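Local structure of putative xanthine dehydrogenase YAGS fad-binding subunit (Escherichia coli, 5G5G) at residues K175-Y180 and L286-I291. The protein probably oxidises aldehydes as part of a three-subunit periplasmic oxidoreductase, and binds the molybdenum centre with its pterin cytosine dinucleotide cofactor. Residues are numbered along the deposited sequence; the frame is centred on the assembly and turned at random.
Sequences KIDATY and LQHLRI
D177 and H288 illustrate how side chains can reinforce a backbone pairing diagonally across two antiparallel strands. H288 NE2 donates to D177 OD1 over 2.6 Å; the acceptor lies in the ring plane but is met on the syn side, 35° out of the carboxylate plane. Both residues hold CG anti to the backbone N (chi1 180° for D177, -173° for H288), which swings their polar ends together. D177 OD2 serves R290 instead, through a long salt bridge to NE (3.5 Å) and a water that donates to OD2 and accepts from NH2. Replacing H288 with an alanine would probably leave OD1 without its ring donor and the carboxylate freer to turn. Behind this polar face, the buried side chains of I176, Y180, L289 and I291 lie on the other: I176 CD1 meets I291 CG1 at 4.1 Å, whereas Y180 CE1 approaches L289 CD1 in one of that leucine's two conformers, a less certain contact. The Y180 hydroxyl bonds E367 of helix 354-372, which covers this side. Six backbone hydrogen bonds, among them L289 N to A178 O (2.9 Å), join an antiparallel strand pair in the mixed β-sheet of the molybdopterin-binding domain, with 174-182 at one edge within this chain.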
ATOM      1  N   LYS C 175     -20.818  32.972   5.749  1.00 17.89           N
ATOM      2  CA  LYS C 175     -19.650  32.385   6.335  1.00 17.35           C
ATOM      3  C   LYS C 175     -19.844  30.973   6.816  1.00 17.09           C
ATOM      4  O   LYS C 175     -20.966  30.544   7.021  1.00 17.22           O
ATOM      5  CB  LYS C 175     -19.168  33.235   7.500  1.00 17.92           C
ATOM      6  CG  LYS C 175     -20.103  33.244   8.697  1.00 18.40           C
ATOM      7  CD  LYS C 175     -20.030  34.494   9.546  1.00 19.08           C
ATOM      8  CE  LYS C 175     -20.758  35.659   8.876  1.00 19.29           C
ATOM      9  NZ  LYS C 175     -20.709  36.964   9.580  1.00 19.85           N
ATOM     10  N   ILE C 176     -18.728  30.277   6.976  1.00 16.67           N
ATOM     11  CA  ILE C 176     -18.727  28.914   7.567  1.00 17.28           C
ATOM     12  C   ILE C 176     -17.740  28.841   8.720  1.00 17.43           C
ATOM     13  O   ILE C 176     -16.797  29.631   8.772  1.00 16.59           O
ATOM     14  CB  ILE C 176     -18.431  27.779   6.532  1.00 17.44           C
ATOM     15  CG1 ILE C 176     -17.035  27.910   5.949  1.00 17.58           C
ATOM     16  CG2 ILE C 176     -19.460  27.768   5.409  1.00 17.88           C
ATOM     17  CD1 ILE C 176     -15.977  27.121   6.719  1.00 18.06           C
ATOM     18  N   ASP C 177     -18.024  27.933   9.659  1.00 17.63           N
ATOM     19  CA  ASP C 177     -17.153  27.612  10.805  1.00 18.56           C
ATOM     20  C   ASP C 177     -17.289  26.105  10.975  1.00 17.78           C
ATOM     21  O   ASP C 177     -18.361  25.639  11.343  1.00 18.05           O
ATOM     22  CB  ASP C 177     -17.599  28.352  12.072  1.00 19.83           C
ATOM     23  CG  ASP C 177     -16.730  28.049  13.292  1.00 20.93           C
ATOM     24  OD1 ASP C 177     -16.236  26.944  13.406  1.00 21.99           O
ATOM     25  OD2 ASP C 177     -16.576  28.908  14.190  1.00 23.99           O
ATOM     26  N   ALA C 178     -16.238  25.360  10.663  1.00 17.04           N
ATOM     27  CA  ALA C 178     -16.335  23.913  10.600  1.00 16.97           C
ATOM     28  C   ALA C 178     -15.039  23.313  11.031  1.00 16.40           C
ATOM     29  O   ALA C 178     -13.999  23.967  10.907  1.00 16.21           O
ATOM     30  CB  ALA C 178     -16.667  23.418   9.195  1.00 16.78           C
ATOM     31  N   THR C 179     -15.121  22.087  11.547  1.00 16.51           N
ATOM     32  CA  THR C 179     -13.961  21.347  12.031  1.00 16.56           C
ATOM     33  C   THR C 179     -13.873  20.073  11.236  1.00 15.82           C
ATOM     34  O   THR C 179     -14.886  19.436  10.968  1.00 15.38           O
ATOM     35  CB  THR C 179     -14.082  21.072  13.562  1.00 17.97           C
ATOM     36  OG1 THR C 179     -14.141  22.335  14.251  1.00 19.11           O
ATOM     37  CG2 THR C 179     -12.940  20.243  14.140  1.00 18.93           C
ATOM     38  N   TYR C 180     -12.643  19.689  10.918  1.00 14.78           N
ATOM     39  CA  TYR C 180     -12.341  18.521  10.086  1.00 14.51           C
ATOM     40  C   TYR C 180     -11.199  17.719  10.736  1.00 14.45           C
ATOM     41  O   TYR C 180     -10.351  18.246  11.446  1.00 13.81           O
ATOM     42  CB  TYR C 180     -11.923  18.903   8.659  1.00 14.02           C
ATOM     43  CG  TYR C 180     -12.873  19.849   7.985  1.00 13.98           C
ATOM     44  CD1 TYR C 180     -12.812  21.232   8.237  1.00 14.61           C
ATOM     45  CD2 TYR C 180     -13.848  19.391   7.123  1.00 14.10           C
ATOM     46  CE1 TYR C 180     -13.714  22.078   7.631  1.00 15.18           C
ATOM     47  CE2 TYR C 180     -14.750  20.248   6.519  1.00 14.45           C
ATOM     48  CZ  TYR C 180     -14.669  21.594   6.767  1.00 14.89           C
ATOM     49  OH  TYR C 180     -15.605  22.460   6.244  1.00 15.54           O
ATOM     50  N   LEU C 286      -6.438  17.738  13.309  1.00 13.98           N
ATOM     51  CA  LEU C 286      -7.738  18.239  13.759  1.00 14.95           C
ATOM     52  C   LEU C 286      -7.702  19.728  13.348  1.00 14.38           C
ATOM     53  O   LEU C 286      -6.853  20.476  13.828  1.00 14.99           O
ATOM     54  CB  LEU C 286      -7.898  18.015  15.259  1.00 16.05           C
ATOM     55  CG  LEU C 286      -9.228  18.351  15.922  1.00 18.42           C
ATOM     56  CD1 LEU C 286      -9.287  17.692  17.294  1.00 20.03           C
ATOM     57  CD2 LEU C 286      -9.458  19.852  16.048  1.00 19.44           C
ATOM     58  N   GLN C 287      -8.552  20.118  12.423  1.00 13.95           N
ATOM     59  CA  GLN C 287      -8.435  21.423  11.777  1.00 13.79           C
ATOM     60  C   GLN C 287      -9.709  22.244  11.946  1.00 14.50           C
ATOM     61  O   GLN C 287     -10.815  21.712  11.774  1.00 14.65           O
ATOM     62  CB  GLN C 287      -8.156  21.260  10.306  1.00 13.46           C
ATOM     63  CG  GLN C 287      -6.898  20.436  10.003  1.00 13.20           C
ATOM     64  CD  GLN C 287      -6.648  20.318   8.535  1.00 12.88           C
ATOM     65  OE1 GLN C 287      -6.561  21.310   7.800  1.00 13.03           O
ATOM     66  NE2 GLN C 287      -6.461  19.118   8.102  1.00 12.79           N
ATOM     67  N   HIS C 288      -9.540  23.525  12.214  1.00 14.58           N
ATOM     68  CA  HIS C 288     -10.679  24.433  12.407  1.00 15.25           C
ATOM     69  C   HIS C 288     -10.588  25.541  11.356  1.00 14.82           C
ATOM     70  O   HIS C 288      -9.602  26.289  11.334  1.00 14.58           O
ATOM     71  CB  HIS C 288     -10.636  24.977  13.829  1.00 16.56           C
ATOM     72  CG  HIS C 288     -11.834  25.783  14.197  1.00 18.09           C
ATOM     73  ND1 HIS C 288     -11.809  26.730  15.195  1.00 20.08           N
ATOM     74  CD2 HIS C 288     -13.085  25.801  13.691  1.00 18.60           C
ATOM     75  CE1 HIS C 288     -13.012  27.285  15.302  1.00 20.55           C
ATOM     76  NE2 HIS C 288     -13.805  26.732  14.397  1.00 19.46           N
ATOM     77  N   LEU C 289     -11.614  25.642  10.504  0.50 14.70           N
ATOM     78  CA  LEU C 289     -11.653  26.588   9.395  0.50 14.50           C
ATOM     79  C   LEU C 289     -12.840  27.521   9.556  0.50 15.04           C
ATOM     80  O   LEU C 289     -13.983  27.058   9.724  0.50 14.77           O
ATOM     81  CB  LEU C 289     -11.768  25.837   8.077  0.50 14.34           C
ATOM     82  CG  LEU C 289     -10.414  25.404   7.536  0.50 13.83           C
ATOM     83  CD1 LEU C 289     -10.567  24.277   6.528  0.50 13.98           C
ATOM     84  CD2 LEU C 289      -9.707  26.562   6.868  0.50 14.04           C
ATOM     85  N   ARG C 290     -12.561  28.822   9.507  1.00 15.15           N
ATOM     86  CA  ARG C 290     -13.594  29.848   9.577  1.00 16.00           C
ATOM     87  C   ARG C 290     -13.356  30.746   8.352  1.00 15.68           C
ATOM     88  O   ARG C 290     -12.284  31.377   8.238  1.00 15.66           O
ATOM     89  CB  ARG C 290     -13.509  30.623  10.873  1.00 17.54           C
ATOM     90  CG  ARG C 290     -13.590  29.716  12.105  1.00 19.04           C
ATOM     91  CD  ARG C 290     -13.140  30.486  13.321  1.00 20.82           C
ATOM     92  NE  ARG C 290     -14.179  31.351  13.740  1.00 23.29           N
ATOM     93  CZ  ARG C 290     -14.031  32.424  14.544  1.00 26.40           C
ATOM     94  NH1 ARG C 290     -12.814  32.808  15.006  1.00 27.06           N
ATOM     95  NH2 ARG C 290     -15.108  33.125  14.894  1.00 26.67           N
ATOM     96  N   ILE C 291     -14.308  30.749   7.424  1.00 15.06           N
ATOM     97  CA  ILE C 291     -14.173  31.509   6.179  1.00 15.03           C
ATOM     98  C   ILE C 291     -15.422  32.327   5.937  1.00 15.63           C
ATOM     99  O   ILE C 291     -16.515  31.819   5.996  1.00 15.42           O
ATOM    100  CB  ILE C 291     -13.923  30.621   4.953  1.00 14.74           C
ATOM    101  CG1 ILE C 291     -12.925  29.491   5.314  1.00 14.78           C
ATOM    102  CG2 ILE C 291     -13.425  31.473   3.795  1.00 14.73           C
ATOM    103  CD1 ILE C 291     -12.591  28.526   4.196  1.00 14.93           C
TER
HETATM  104  O   HOH W   1     -17.251  31.431  14.563  1.00 23.55           O